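Local coordinates for protein kappa-carrageenase (Zobellia galactanivorans, PDB 5OCR) that probably hydrolyses kappa-carrageenan, a sulfated galactan of red algae, through the family 16 glycoside hydrolase domain that forms this chain, at residues F102-Q107 / D278-W283; D140-Q145 / H201-E206; N65-L70 / S274-Y279; P117-Y122 / V235-G240. All coordinates share one frame; numbering follows the deposited sequence. Where two conformers were deposited one is given.

In the fold
From the N terminus, 65-70, 102-107, 117-122 and 140-145 appear before any of their partners. The first loop to close is that of interaction 2, at 201-206. Interaction 4 closes around it at 235-240. Last come interactions 3 and 1, both on strand 273-285, at 274-279 and 278-283; they share Asp278 and Tyr279 and their loops cross, while interactions 2 and 4 lie wholly within each of them. Interaction 1 pairs two strands of the sheet that also holds 201-206, and interaction 4 pairs two strands of the opposing sheet. Interaction 2 packs these sheets together, while interaction 3 sits where strand 273-285 turns a corner beside a magnesium ion.

Interaction 1 of 4, residues F102-Q107 / D278-W283; sequences FEAKIQ and DYVRVW. With MG (magnesium ion), chain F.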
loop_
_atom_site.group_PDB
_atom_site.type_symbol
_atom_site.label_atom_id
_atom_site.label_comp_id
_atom_site.label_asym_id
_atom_site.label_seq_id
_atom_site.Cartn_x
_atom_site.Cartn_y
_atom_site.Cartn_z
ATOM N N PHE A 102 3.961 7.318 -10.270
ATOM C CA PHE A 102 3.534 7.505 -8.868
ATOM C C PHE A 102 4.725 7.350 -7.934
ATOM O O PHE A 102 5.419 6.285 -8.033
ATOM C CB PHE A 102 2.467 6.464 -8.512
ATOM C CG PHE A 102 1.362 6.394 -9.552
ATOM C CD1 PHE A 102 0.187 7.121 -9.351
ATOM C CD2 PHE A 102 1.494 5.689 -10.754
ATOM C CE1 PHE A 102 -0.777 7.193 -10.354
ATOM C CE2 PHE A 102 0.490 5.672 -11.729
ATOM C CZ PHE A 102 -0.671 6.443 -11.516
ATOM N N GLU A 103 4.983 8.314 -7.053
ATOM C CA GLU A 103 6.183 8.213 -6.221
ATOM C C GLU A 103 5.900 8.705 -4.834
ATOM O O GLU A 103 5.126 9.708 -4.707
ATOM C CB GLU A 103 7.218 9.179 -6.902
ATOM C CG GLU A 103 8.630 9.041 -6.240
ATOM C CD GLU A 103 9.686 9.927 -6.942
ATOM O OE1 GLU A 103 10.135 9.500 -8.031
ATOM O OE2 GLU A 103 10.018 11.009 -6.399
ATOM N N ALA A 104 6.470 8.055 -3.819
ATOM C CA ALA A 104 6.371 8.521 -2.457
ATOM C C ALA A 104 7.657 8.297 -1.758
ATOM O O ALA A 104 8.419 7.360 -2.069
ATOM C CB ALA A 104 5.189 7.746 -1.789
ATOM N N LYS A 105 7.960 9.233 -0.877
ATOM C CA LYS A 105 9.178 9.098 -0.022
ATOM C C LYS A 105 8.736 8.711 1.393
ATOM O O LYS A 105 7.957 9.443 2.084
ATOM C CB LYS A 105 10.014 10.417 -0.096
ATOM C CG LYS A 105 11.236 10.474 0.904
ATOM C CD LYS A 105 11.911 11.816 0.605
ATOM C CE LYS A 105 12.949 12.112 1.636
ATOM N NZ LYS A 105 13.315 13.515 1.279
ATOM N N ILE A 106 9.139 7.512 1.783
ATOM C CA ILE A 106 8.537 6.848 2.958
ATOM C C ILE A 106 9.576 6.279 3.895
ATOM O O ILE A 106 10.608 5.667 3.429
ATOM C CB ILE A 106 7.614 5.669 2.462
ATOM C CG1 ILE A 106 6.395 6.185 1.632
ATOM C CG2 ILE A 106 7.174 4.767 3.708
ATOM C CD1 ILE A 106 5.738 5.043 0.823
ATOM N N GLN A 107 9.337 6.448 5.205
ATOM C CA GLN A 107 10.126 5.659 6.138
ATOM C C GLN A 107 9.190 4.708 6.881
ATOM O O GLN A 107 8.059 5.072 7.221
ATOM C CB GLN A 107 10.713 6.650 7.178
ATOM C CG GLN A 107 11.399 5.943 8.380
ATOM C CD GLN A 107 12.228 6.903 9.238
ATOM O OE1 GLN A 107 12.908 7.851 8.737
ATOM N NE2 GLN A 107 12.106 6.739 10.546
ATOM N N ASP A 278 7.252 11.800 3.504
ATOM C CA ASP A 278 7.691 13.149 3.227
ATOM C C ASP A 278 6.932 13.713 2.061
ATOM O O ASP A 278 6.585 14.900 2.083
ATOM C CB ASP A 278 9.231 13.099 2.971
ATOM C CG ASP A 278 9.901 14.516 2.887
ATOM O OD1 ASP A 278 9.316 15.504 3.309
ATOM O OD2 ASP A 278 10.973 14.594 2.286
ATOM N N TYR A 279 6.641 12.951 1.035
ATOM C CA TYR A 279 5.786 13.491 -0.067
ATOM C C TYR A 279 5.166 12.325 -0.822
ATOM O O TYR A 279 5.636 11.169 -0.722
ATOM C CB TYR A 279 6.609 14.385 -1.030
ATOM C CG TYR A 279 7.667 13.664 -1.859
ATOM C CD1 TYR A 279 7.342 12.733 -2.879
ATOM C CD2 TYR A 279 9.002 13.935 -1.616
ATOM C CE1 TYR A 279 8.344 12.115 -3.628
ATOM C CE2 TYR A 279 10.009 13.297 -2.328
ATOM C CZ TYR A 279 9.672 12.394 -3.352
ATOM O OH TYR A 279 10.648 11.786 -4.108
ATOM N N VAL A 280 4.119 12.673 -1.573
ATOM C CA VAL A 280 3.586 11.807 -2.607
ATOM C C VAL A 280 3.438 12.655 -3.814
ATOM O O VAL A 280 2.960 13.832 -3.744
ATOM C CB VAL A 280 2.301 11.093 -2.200
ATOM C CG1 VAL A 280 1.198 12.117 -1.755
ATOM C CG2 VAL A 280 1.815 10.195 -3.372
ATOM N N ARG A 281 3.842 12.111 -4.950
ATOM C CA ARG A 281 3.792 12.880 -6.212
ATOM C C ARG A 281 3.263 11.975 -7.334
ATOM O O ARG A 281 3.647 10.809 -7.462
ATOM C CB ARG A 281 5.157 13.432 -6.604
ATOM C CG ARG A 281 5.715 14.435 -5.601
ATOM C CD ARG A 281 7.182 14.736 -5.957
ATOM N NE ARG A 281 7.704 15.656 -4.930
ATOM C CZ ARG A 281 9.004 15.857 -4.636
ATOM N NH1 ARG A 281 10.004 15.278 -5.339
ATOM N NH2 ARG A 281 9.325 16.705 -3.665
ATOM N N VAL A 282 2.363 12.523 -8.144
ATOM C CA VAL A 282 1.794 11.782 -9.272
ATOM C C VAL A 282 2.012 12.655 -10.529
ATOM O O VAL A 282 1.819 13.906 -10.460
ATOM C CB VAL A 282 0.318 11.533 -9.063
ATOM C CG1 VAL A 282 -0.270 10.766 -10.267
ATOM C CG2 VAL A 282 0.137 10.698 -7.824
ATOM N N TRP A 283 2.395 12.023 -11.619
ATOM C CA TRP A 283 2.527 12.719 -12.900
ATOM C C TRP A 283 1.773 11.966 -13.956
ATOM O O TRP A 283 1.573 10.748 -13.848
ATOM C CB TRP A 283 3.975 12.811 -13.400
ATOM C CG TRP A 283 4.958 13.567 -12.535
ATOM C CD1 TRP A 283 5.438 14.866 -12.727
ATOM C CD2 TRP A 283 5.605 13.063 -11.342
ATOM N NE1 TRP A 283 6.371 15.198 -11.752
ATOM C CE2 TRP A 283 6.501 14.137 -10.868
ATOM C CE3 TRP A 283 5.584 11.806 -10.646
ATOM C CZ2 TRP A 283 7.348 13.965 -9.767
ATOM C CZ3 TRP A 283 6.404 11.674 -9.552
ATOM C CH2 TRP A 283 7.269 12.691 -9.128
HETATM MG MG MG F . 7.327 16.983 2.981
HETATM O O HOH W 1 10.395 13.452 -7.592
HETATM O O HOH W 2 8.244 19.203 3.129
#
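Tyr279 lays its ring across Lys105, with Lys105 CB 3.9 Å from the ring centroid in a CH-pi contact. Its CG stands between backbone N and carbonyl carbon (chi1 67°), which brings the ring over the neighbouring strand. Arg281 CZ covers the opposite ring face. The hydroxyl, Tyr279 OH, donates a very short bond of 2.5 Å to Glu103 OE2, carboxylate and ring planes standing 46° apart. Glu103 reaches it on an extended chain, and its CB abuts the Trp283 ring edge at CZ3, 3.7 Å away. A water links Glu103 OE2 to Arg281 NH1, while Arg281 NE forms a salt bridge with Glu30. Lys105, also extended, runs alongside Asp278 to a salt bridge of 2.8 Å between NZ and OD2. On the other face of this antiparallel pair, Phe102 CE1 meets Val282 CG1 at 3.6 Å, toward the sandwich core. A leucine in place of Tyr279 has no hydroxyl to give Glu103 OE2, which would probably leave that carboxylate less firmly held and the Arg281 guanidinium freer to shift. Asp278 serves two cations, OD2 facing the lysine and OD1 binding magnesium at 2.5 Å, an arrangement likely to favour the charged carboxylate.

Interaction 2 of 4, residues D140-Q145 / H201-E206; sequences DVVELQ and HIYGCE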
loop_
_atom_site.group_PDB
_atom_site.type_symbol
_atom_site.label_atom_id
_atom_site.label_comp_id
_atom_site.label_asym_id
_atom_site.label_seq_id
_atom_site.Cartn_x
_atom_site.Cartn_y
_atom_site.Cartn_z
ATOM N N ASP A 140 0.656 -2.613 -6.191
ATOM C CA ASP A 140 1.371 -2.257 -4.935
ATOM C C ASP A 140 2.685 -1.642 -5.360
ATOM O O ASP A 140 3.526 -2.332 -5.894
ATOM C CB ASP A 140 1.565 -3.506 -4.065
ATOM C CG ASP A 140 0.312 -4.048 -3.589
ATOM O OD1 ASP A 140 -0.753 -3.352 -3.627
ATOM O OD2 ASP A 140 0.316 -5.199 -3.252
ATOM N N VAL A 141 2.867 -0.351 -5.118
ATOM C CA VAL A 141 4.143 0.215 -5.436
ATOM C C VAL A 141 5.225 -0.279 -4.477
ATOM O O VAL A 141 6.334 -0.634 -4.901
ATOM C CB VAL A 141 4.093 1.741 -5.377
ATOM C CG1 VAL A 141 5.540 2.267 -5.720
ATOM C CG2 VAL A 141 2.958 2.228 -6.311
ATOM N N VAL A 142 4.860 -0.392 -3.180
ATOM C CA VAL A 142 5.706 -1.132 -2.251
ATOM C C VAL A 142 4.911 -1.528 -1.024
ATOM O O VAL A 142 3.920 -0.853 -0.597
ATOM C CB VAL A 142 6.928 -0.313 -1.789
ATOM C CG1 VAL A 142 6.588 0.782 -0.800
ATOM C CG2 VAL A 142 7.958 -1.263 -1.187
ATOM N N GLU A 143 5.244 -2.721 -0.526
ATOM C CA GLU A 143 4.768 -3.199 0.775
ATOM C C GLU A 143 6.034 -3.429 1.555
ATOM O O GLU A 143 6.775 -4.323 1.221
ATOM C CB GLU A 143 3.967 -4.460 0.694
ATOM C CG GLU A 143 2.512 -4.143 0.326
ATOM C CD GLU A 143 1.734 -5.445 0.280
ATOM O OE1 GLU A 143 2.202 -6.401 -0.447
ATOM O OE2 GLU A 143 0.652 -5.529 0.914
ATOM N N LEU A 144 6.232 -2.685 2.631
ATOM C CA LEU A 144 7.413 -2.855 3.473
ATOM C C LEU A 144 7.158 -3.737 4.697
ATOM O O LEU A 144 6.017 -3.767 5.170
ATOM C CB LEU A 144 7.863 -1.472 3.968
ATOM C CG LEU A 144 8.307 -0.438 2.927
ATOM C CD1 LEU A 144 8.751 0.891 3.559
ATOM C CD2 LEU A 144 9.461 -1.040 2.097
ATOM N N GLN A 145 8.209 -4.372 5.257
ATOM C CA GLN A 145 8.173 -5.049 6.543
ATOM C C GLN A 145 7.083 -6.064 6.718
ATOM O O GLN A 145 6.643 -6.240 7.806
ATOM C CB GLN A 145 8.106 -4.037 7.748
ATOM C CG GLN A 145 9.085 -2.958 7.721
ATOM C CD GLN A 145 8.611 -1.824 8.670
ATOM O OE1 GLN A 145 8.685 -0.704 8.333
ATOM N NE2 GLN A 145 8.214 -2.170 9.921
ATOM N N HIS A 201 13.087 6.461 2.024
ATOM C CA HIS A 201 13.525 6.133 0.667
ATOM C C HIS A 201 12.447 6.401 -0.302
ATOM O O HIS A 201 11.291 6.638 0.074
ATOM C CB HIS A 201 13.891 4.610 0.614
ATOM C CG HIS A 201 15.036 4.305 1.538
ATOM N ND1 HIS A 201 16.335 4.365 1.126
ATOM C CD2 HIS A 201 15.051 4.005 2.882
ATOM C CE1 HIS A 201 17.132 4.111 2.177
ATOM N NE2 HIS A 201 16.328 3.866 3.257
ATOM N N ILE A 202 12.775 6.329 -1.590
ATOM C CA ILE A 202 11.855 6.760 -2.651
ATOM C C ILE A 202 11.330 5.558 -3.352
ATOM O O ILE A 202 12.144 4.747 -3.878
ATOM C CB ILE A 202 12.617 7.621 -3.712
ATOM C CG1 ILE A 202 13.398 8.751 -3.054
ATOM C CG2 ILE A 202 11.651 8.150 -4.788
ATOM C CD1 ILE A 202 12.609 9.735 -2.248
ATOM N N TYR A 203 10.000 5.443 -3.376
ATOM C CA TYR A 203 9.353 4.281 -3.977
ATOM C C TYR A 203 8.545 4.774 -5.142
ATOM O O TYR A 203 7.652 5.626 -4.970
ATOM C CB TYR A 203 8.496 3.538 -2.907
ATOM C CG TYR A 203 9.313 3.055 -1.732
ATOM C CD1 TYR A 203 10.076 1.843 -1.834
ATOM C CD2 TYR A 203 9.443 3.861 -0.575
ATOM C CE1 TYR A 203 10.788 1.435 -0.767
ATOM C CE2 TYR A 203 10.241 3.448 0.510
ATOM C CZ TYR A 203 10.920 2.214 0.348
ATOM O OH TYR A 203 11.682 1.692 1.327
ATOM N N GLY A 204 8.834 4.258 -6.350
ATOM C CA GLY A 204 8.182 4.818 -7.588
ATOM C C GLY A 204 7.613 3.738 -8.425
ATOM O O GLY A 204 8.097 2.604 -8.399
ATOM N N CYS A 205 6.645 4.097 -9.251
ATOM C CA CYS A 205 6.067 3.126 -10.195
ATOM C C CYS A 205 5.640 3.870 -11.453
ATOM O O CYS A 205 4.820 4.873 -11.344
ATOM C CB CYS A 205 4.832 2.485 -9.616
ATOM S SG CYS A 205 4.214 1.057 -10.527
ATOM N N GLU A 206 6.044 3.333 -12.594
ATOM C CA GLU A 206 5.610 3.866 -13.865
ATOM C C GLU A 206 4.626 2.897 -14.495
ATOM O O GLU A 206 4.959 1.712 -14.654
ATOM C CB GLU A 206 6.892 4.084 -14.700
ATOM C CG GLU A 206 6.608 4.664 -16.063
ATOM C CD GLU A 206 7.903 4.745 -16.873
ATOM O OE1 GLU A 206 8.980 4.678 -16.277
ATOM O OE2 GLU A 206 7.853 5.039 -18.106
#
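Val142 rests on one face of the Tyr203 ring, its CG1 4.0 Å from the ring centroid and 25° off the normal, a CH-pi contact displaced toward the rim. With CG1 between backbone N and carbonyl carbon (chi1 74°), both methyls bear on the ring: CG1 is 3.7 Å from Tyr203 CG, and CG2 sits beside CD1 and CE1. Leu144 meets the far end of the same residue tip to tip, Leu144 CD2 lying 3.6 Å from Tyr203 OH. Val141 forms a second tight patch, its CG2 3.8 Å from Cys205 CB and its CG1 against the Gly204 main chain. The backbones make no bonds to each other, the nearest CA atoms being those of Val141 and Cys205 at 5.9 Å, as expected for strands from the two facing sheets of the family 16 jelly-roll sandwich. Val141 and Val142 both face Phe119 in a classic beta bulge. It falls in the run from Glu138 to Glu143, consistent with the E-x-D-x-x-E signature of the family, whose acidic side chains point to the cleft while the two valines face the core. Replacing Tyr203 by an alanine would probably open a gap beneath Val142 and Leu144. The loose side is at Glu143, partly exposed and turned from strand 201-206 to a salt bridge with Arg242.

Interaction 3 of 4, residues N65-L70 / S274-Y279; sequences NGIAEL and SMYVDY. With MG (magnesium ion), chain F.
Glu69 and Tyr276 lie side by side and point the same way, the carboxylate turned 38° from the ring plane and Glu69 CD 3.6 Å from Tyr276 CE1. An extended chain, with CG anti to the backbone N (chi1 177°), carries the carboxylate past the ring to Ser274. There, in the conformer given, Ser274 OG donates to the anti lone pair of Glu69 OE2 at 2.6 Å; the same OG is also hydrogen-bonded to Thr71. Ile67 crosses Tyr276 at about a right angle, setting its CG2 at the ring edge and 3.7 Å from Tyr276 CB. Its other branch reaches over Asp278, with Ile67 CD1 3.4 Å from Asp278 OD1. Ala68, Leu70, Met275 and Val277 occupy the opposite face of the pair. There Leu70 CB lies 3.7 Å from Met275 CG, and Leu70 CD1 crosses to Val277 CG2 at 3.8 Å. Phe91 and Phe31 pack against this apolar patch. Paired backbone bonds join Ala68 to Val277 and Leu70 to Met275 in antiparallel register. Beyond them Gly66, at a phi of 93°, would jam any CB against the preceding carbonyl. Its O binds magnesium at 2.2 Å, beside the two Asp278 oxygens that share the ion. Glu30 O and a water also bind that ion, and Gly66 belongs with Phe31 to a second magnesium site. The arrangement is a metal site at a strand corner, resembling the cation site found on the convex face of many family 16 jelly rolls.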
loop_
_atom_site.group_PDB
_atom_site.type_symbol
_atom_site.label_atom_id
_atom_site.label_comp_id
_atom_site.label_asym_id
_atom_site.label_seq_id
_atom_site.Cartn_x
_atom_site.Cartn_y
_atom_site.Cartn_z
ATOM N N ASN A 65 6.073 19.521 10.471
ATOM C CA ASN A 65 7.336 19.891 9.903
ATOM C C ASN A 65 7.658 19.140 8.569
ATOM O O ASN A 65 8.808 18.715 8.308
ATOM C CB ASN A 65 8.454 19.753 10.960
ATOM C CG ASN A 65 8.119 20.449 12.308
ATOM O OD1 ASN A 65 7.176 21.237 12.426
ATOM N ND2 ASN A 65 8.886 20.127 13.322
ATOM N N GLY A 66 6.663 19.045 7.692
ATOM C CA GLY A 66 6.878 18.587 6.340
ATOM C C GLY A 66 6.660 17.106 6.220
ATOM O O GLY A 66 6.804 16.595 5.094
ATOM N N ILE A 67 6.269 16.437 7.318
ATOM C CA ILE A 67 6.216 14.919 7.284
ATOM C C ILE A 67 4.872 14.411 7.811
ATOM O O ILE A 67 4.420 14.799 8.888
ATOM C CB ILE A 67 7.332 14.346 8.205
ATOM C CG1 ILE A 67 8.739 14.859 7.745
ATOM C CG2 ILE A 67 7.335 12.754 8.268
ATOM C CD1 ILE A 67 9.320 14.274 6.455
ATOM N N ALA A 68 4.197 13.589 7.004
ATOM C CA ALA A 68 2.948 12.988 7.478
ATOM C C ALA A 68 3.277 11.771 8.232
ATOM O O ALA A 68 4.119 10.990 7.791
ATOM C CB ALA A 68 2.094 12.620 6.296
ATOM N N GLU A 69 2.490 11.539 9.297
ATOM C CA GLU A 69 2.694 10.370 10.187
ATOM C C GLU A 69 1.409 9.530 10.207
ATOM O O GLU A 69 0.343 10.113 10.492
ATOM C CB GLU A 69 3.059 10.875 11.613
ATOM C CG GLU A 69 3.210 9.715 12.616
ATOM C CD GLU A 69 3.716 10.091 13.999
ATOM O OE1 GLU A 69 3.873 11.280 14.261
ATOM O OE2 GLU A 69 4.007 9.168 14.823
ATOM N N LEU A 70 1.440 8.243 9.858
ATOM C CA LEU A 70 0.258 7.419 9.867
ATOM C C LEU A 70 0.522 6.359 10.956
ATOM O O LEU A 70 1.559 5.719 10.956
ATOM C CB LEU A 70 0.049 6.776 8.466
ATOM C CG LEU A 70 -0.205 7.775 7.332
ATOM C CD1 LEU A 70 1.076 8.386 6.783
ATOM C CD2 LEU A 70 -0.902 7.068 6.163
ATOM N N SER A 274 4.406 3.990 13.900
ATOM C CA SER A 274 4.034 4.900 12.838
ATOM C C SER A 274 4.918 4.694 11.630
ATOM O O SER A 274 6.076 4.330 11.783
ATOM C CB SER A 274 4.252 6.320 13.300
ATOM O OG SER A 274 3.399 6.638 14.411
ATOM N N MET A 275 4.315 4.845 10.431
ATOM C CA MET A 275 5.087 5.154 9.190
ATOM C C MET A 275 5.100 6.652 8.935
ATOM O O MET A 275 4.229 7.374 9.415
ATOM C CB MET A 275 4.548 4.407 7.920
ATOM C CG MET A 275 3.102 4.842 7.603
ATOM S SD MET A 275 2.414 3.924 6.217
ATOM C CE MET A 275 3.277 4.638 4.829
ATOM N N TYR A 276 6.044 7.109 8.119
ATOM C CA TYR A 276 6.180 8.551 7.841
ATOM C C TYR A 276 6.307 8.765 6.348
ATOM O O TYR A 276 7.031 7.995 5.624
ATOM C CB TYR A 276 7.498 9.071 8.499
ATOM C CG TYR A 276 7.425 8.893 9.978
ATOM C CD1 TYR A 276 6.845 9.907 10.766
ATOM C CD2 TYR A 276 7.915 7.734 10.602
ATOM C CE1 TYR A 276 6.759 9.729 12.180
ATOM C CE2 TYR A 276 7.807 7.553 12.010
ATOM C CZ TYR A 276 7.228 8.563 12.751
ATOM O OH TYR A 276 7.183 8.413 14.107
ATOM N N VAL A 277 5.677 9.812 5.845
ATOM C CA VAL A 277 5.743 10.085 4.428
ATOM C C VAL A 277 6.164 11.568 4.243
ATOM O O VAL A 277 5.449 12.491 4.722
ATOM C CB VAL A 277 4.355 9.877 3.784
ATOM C CG1 VAL A 277 4.458 10.108 2.275
ATOM C CG2 VAL A 277 3.744 8.476 4.057
ATOM N N ASP A 278 7.252 11.800 3.504
ATOM C CA ASP A 278 7.691 13.149 3.227
ATOM C C ASP A 278 6.932 13.713 2.061
ATOM O O ASP A 278 6.585 14.900 2.083
ATOM C CB ASP A 278 9.231 13.099 2.971
ATOM C CG ASP A 278 9.901 14.516 2.887
ATOM O OD1 ASP A 278 9.316 15.504 3.309
ATOM O OD2 ASP A 278 10.973 14.594 2.286
ATOM N N TYR A 279 6.641 12.951 1.035
ATOM C CA TYR A 279 5.786 13.491 -0.067
ATOM C C TYR A 279 5.166 12.325 -0.822
ATOM O O TYR A 279 5.636 11.169 -0.722
ATOM C CB TYR A 279 6.609 14.385 -1.030
ATOM C CG TYR A 279 7.667 13.664 -1.859
ATOM C CD1 TYR A 279 7.342 12.733 -2.879
ATOM C CD2 TYR A 279 9.002 13.935 -1.616
ATOM C CE1 TYR A 279 8.344 12.115 -3.628
ATOM C CE2 TYR A 279 10.009 13.297 -2.328
ATOM C CZ TYR A 279 9.672 12.394 -3.352
ATOM O OH TYR A 279 10.648 11.786 -4.108
HETATM MG MG MG F . 7.327 16.983 2.981
HETATM O O HOH W 2 8.244 19.203 3.129
#

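Interaction 4 of 4, residues P117-Y122 / V235-G240; sequences PSFWLY and VTLSLG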
loop_
_atom_site.group_PDB
_atom_site.type_symbol
_atom_site.label_atom_id
_atom_site.label_comp_id
_atom_site.label_asym_id
_atom_site.label_seq_id
_atom_site.Cartn_x
_atom_site.Cartn_y
_atom_site.Cartn_z
ATOM N N PRO A 117 3.830 -0.782 6.173
ATOM C CA PRO A 117 3.742 0.498 5.476
ATOM C C PRO A 117 3.671 0.281 3.962
ATOM O O PRO A 117 4.486 -0.504 3.421
ATOM C CB PRO A 117 5.083 1.186 5.767
ATOM C CG PRO A 117 5.632 0.509 7.027
ATOM C CD PRO A 117 5.086 -0.937 6.951
ATOM N N SER A 118 2.681 0.901 3.315
ATOM C CA SER A 118 2.378 0.548 1.918
ATOM C C SER A 118 2.065 1.788 1.108
ATOM O O SER A 118 1.537 2.816 1.639
ATOM C CB SER A 118 1.230 -0.475 1.822
ATOM O OG SER A 118 -0.022 0.113 2.143
ATOM N N PHE A 119 2.489 1.752 -0.171
ATOM C CA PHE A 119 2.056 2.791 -1.140
ATOM C C PHE A 119 1.449 1.976 -2.285
ATOM O O PHE A 119 2.100 1.054 -2.817
ATOM C CB PHE A 119 3.342 3.514 -1.611
ATOM C CG PHE A 119 3.129 4.519 -2.712
ATOM C CD1 PHE A 119 1.949 5.375 -2.759
ATOM C CD2 PHE A 119 4.190 4.799 -3.619
ATOM C CE1 PHE A 119 1.869 6.346 -3.768
ATOM C CE2 PHE A 119 4.069 5.784 -4.593
ATOM C CZ PHE A 119 2.898 6.564 -4.678
ATOM N N TRP A 120 0.215 2.291 -2.696
ATOM C CA TRP A 120 -0.451 1.363 -3.613
ATOM C C TRP A 120 -1.600 2.050 -4.302
ATOM O O TRP A 120 -2.058 3.119 -3.853
ATOM C CB TRP A 120 -0.897 0.079 -2.866
ATOM C CG TRP A 120 -1.785 0.280 -1.661
ATOM C CD1 TRP A 120 -1.486 0.967 -0.446
ATOM C CD2 TRP A 120 -3.148 -0.219 -1.508
ATOM N NE1 TRP A 120 -2.545 0.883 0.402
ATOM C CE2 TRP A 120 -3.604 0.220 -0.201
ATOM C CE3 TRP A 120 -3.990 -1.004 -2.299
ATOM C CZ2 TRP A 120 -4.876 -0.161 0.319
ATOM C CZ3 TRP A 120 -5.318 -1.301 -1.821
ATOM C CH2 TRP A 120 -5.742 -0.920 -0.538
ATOM N N LEU A 121 -2.020 1.477 -5.421
ATOM C CA LEU A 121 -3.072 2.091 -6.293
ATOM C C LEU A 121 -4.155 1.030 -6.367
ATOM O O LEU A 121 -3.849 -0.129 -6.564
ATOM C CB LEU A 121 -2.531 2.409 -7.721
ATOM C CG LEU A 121 -1.050 2.916 -7.717
ATOM C CD1 LEU A 121 -0.497 3.006 -9.142
ATOM C CD2 LEU A 121 -0.978 4.289 -7.038
ATOM N N TYR A 122 -5.465 1.374 -6.221
ATOM C CA TYR A 122 -6.449 0.314 -6.323
ATOM C C TYR A 122 -7.761 0.897 -6.843
ATOM O O TYR A 122 -8.040 2.090 -6.665
ATOM C CB TYR A 122 -6.692 -0.458 -5.020
ATOM C CG TYR A 122 -7.517 0.241 -3.973
ATOM C CD1 TYR A 122 -7.010 1.350 -3.275
ATOM C CD2 TYR A 122 -8.762 -0.237 -3.660
ATOM C CE1 TYR A 122 -7.753 1.987 -2.274
ATOM C CE2 TYR A 122 -9.506 0.355 -2.663
ATOM C CZ TYR A 122 -9.012 1.479 -1.990
ATOM O OH TYR A 122 -9.830 2.045 -1.039
ATOM N N VAL A 235 -5.001 6.693 -5.450
ATOM C CA VAL A 235 -3.553 6.715 -4.998
ATOM C C VAL A 235 -3.540 6.613 -3.475
ATOM O O VAL A 235 -4.182 7.413 -2.805
ATOM C CB VAL A 235 -2.795 8.001 -5.446
ATOM C CG1 VAL A 235 -1.328 8.018 -4.866
ATOM C CG2 VAL A 235 -2.835 8.060 -6.969
ATOM N N THR A 236 -2.835 5.603 -2.914
ATOM C CA THR A 236 -3.087 5.217 -1.470
ATOM C C THR A 236 -1.803 5.100 -0.699
ATOM O O THR A 236 -0.909 4.430 -1.179
ATOM C CB THR A 236 -3.906 3.939 -1.384
ATOM O OG1 THR A 236 -5.071 4.103 -2.273
ATOM C CG2 THR A 236 -4.425 3.749 0.107
ATOM N N LEU A 237 -1.722 5.737 0.471
ATOM C CA LEU A 237 -0.621 5.429 1.433
ATOM C C LEU A 237 -1.300 4.947 2.711
ATOM O O LEU A 237 -2.196 5.656 3.261
ATOM C CB LEU A 237 0.119 6.728 1.723
ATOM C CG LEU A 237 0.892 7.391 0.580
ATOM C CD1 LEU A 237 0.979 8.927 0.792
ATOM C CD2 LEU A 237 2.252 6.736 0.494
ATOM N N SER A 238 -0.918 3.774 3.196
ATOM C CA SER A 238 -1.603 3.305 4.414
ATOM C C SER A 238 -0.663 2.409 5.227
ATOM O O SER A 238 0.302 1.833 4.698
ATOM C CB SER A 238 -2.852 2.591 4.003
ATOM O OG SER A 238 -2.543 1.421 3.227
ATOM N N LEU A 239 -1.023 2.237 6.504
ATOM C CA LEU A 239 -0.250 1.373 7.413
ATOM C C LEU A 239 -1.135 0.139 7.747
ATOM O O LEU A 239 -2.167 0.268 8.430
ATOM C CB LEU A 239 0.220 2.163 8.682
ATOM C CG LEU A 239 1.066 1.336 9.632
ATOM C CD1 LEU A 239 2.400 0.858 9.000
ATOM C CD2 LEU A 239 1.361 2.241 10.852
ATOM N N GLY A 240 -0.763 -1.015 7.203
ATOM C CA GLY A 240 -1.545 -2.228 7.362
ATOM C C GLY A 240 -1.142 -3.010 8.583
ATOM O O GLY A 240 -0.047 -2.766 9.141
#
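Strands 117-122 and 235-240 run antiparallel at 150° with axes 4.8 Å apart, Ser118 and Ser238 making one hydrogen-bonded pair and Trp120 and Thr236 the next, where the bond from Thr236 N is weak. Trp120 carries one face of the pair. Its CG stands between backbone N and carbonyl carbon (chi1 56°), which lays the indole alongside Thr236; Thr236 CB is 3.8 Å from the centroid of the five-membered ring, almost on its normal. The indole is fixed by a second grip: NE1 donates nearly in the ring plane to Ser238 OG, 2.9 Å away at 164°. Tyr122 turns its ring edge to Thr236, CE1 lying 3.4 Å from OG1, while its hydroxyl bonds to Lys92. On the other face Phe119 CE1 lies beside Val235 CG1 at 3.8 Å. Phe119 CD1 meets Leu237 CD2 at 3.5 Å, the two side chains crossing. Phe119 also touches Phe102, Ala104 and Ile106 of the facing sheet. Pro117 CG packs on Leu239 CD1 at 3.8 Å. The apolar face belongs to the sandwich core. The Trp120 face adjoins Glu138 and Asp140, with a glycerol bound near Ser118, consistent with the concave, cleft-lining sheet of a family 16 jelly roll.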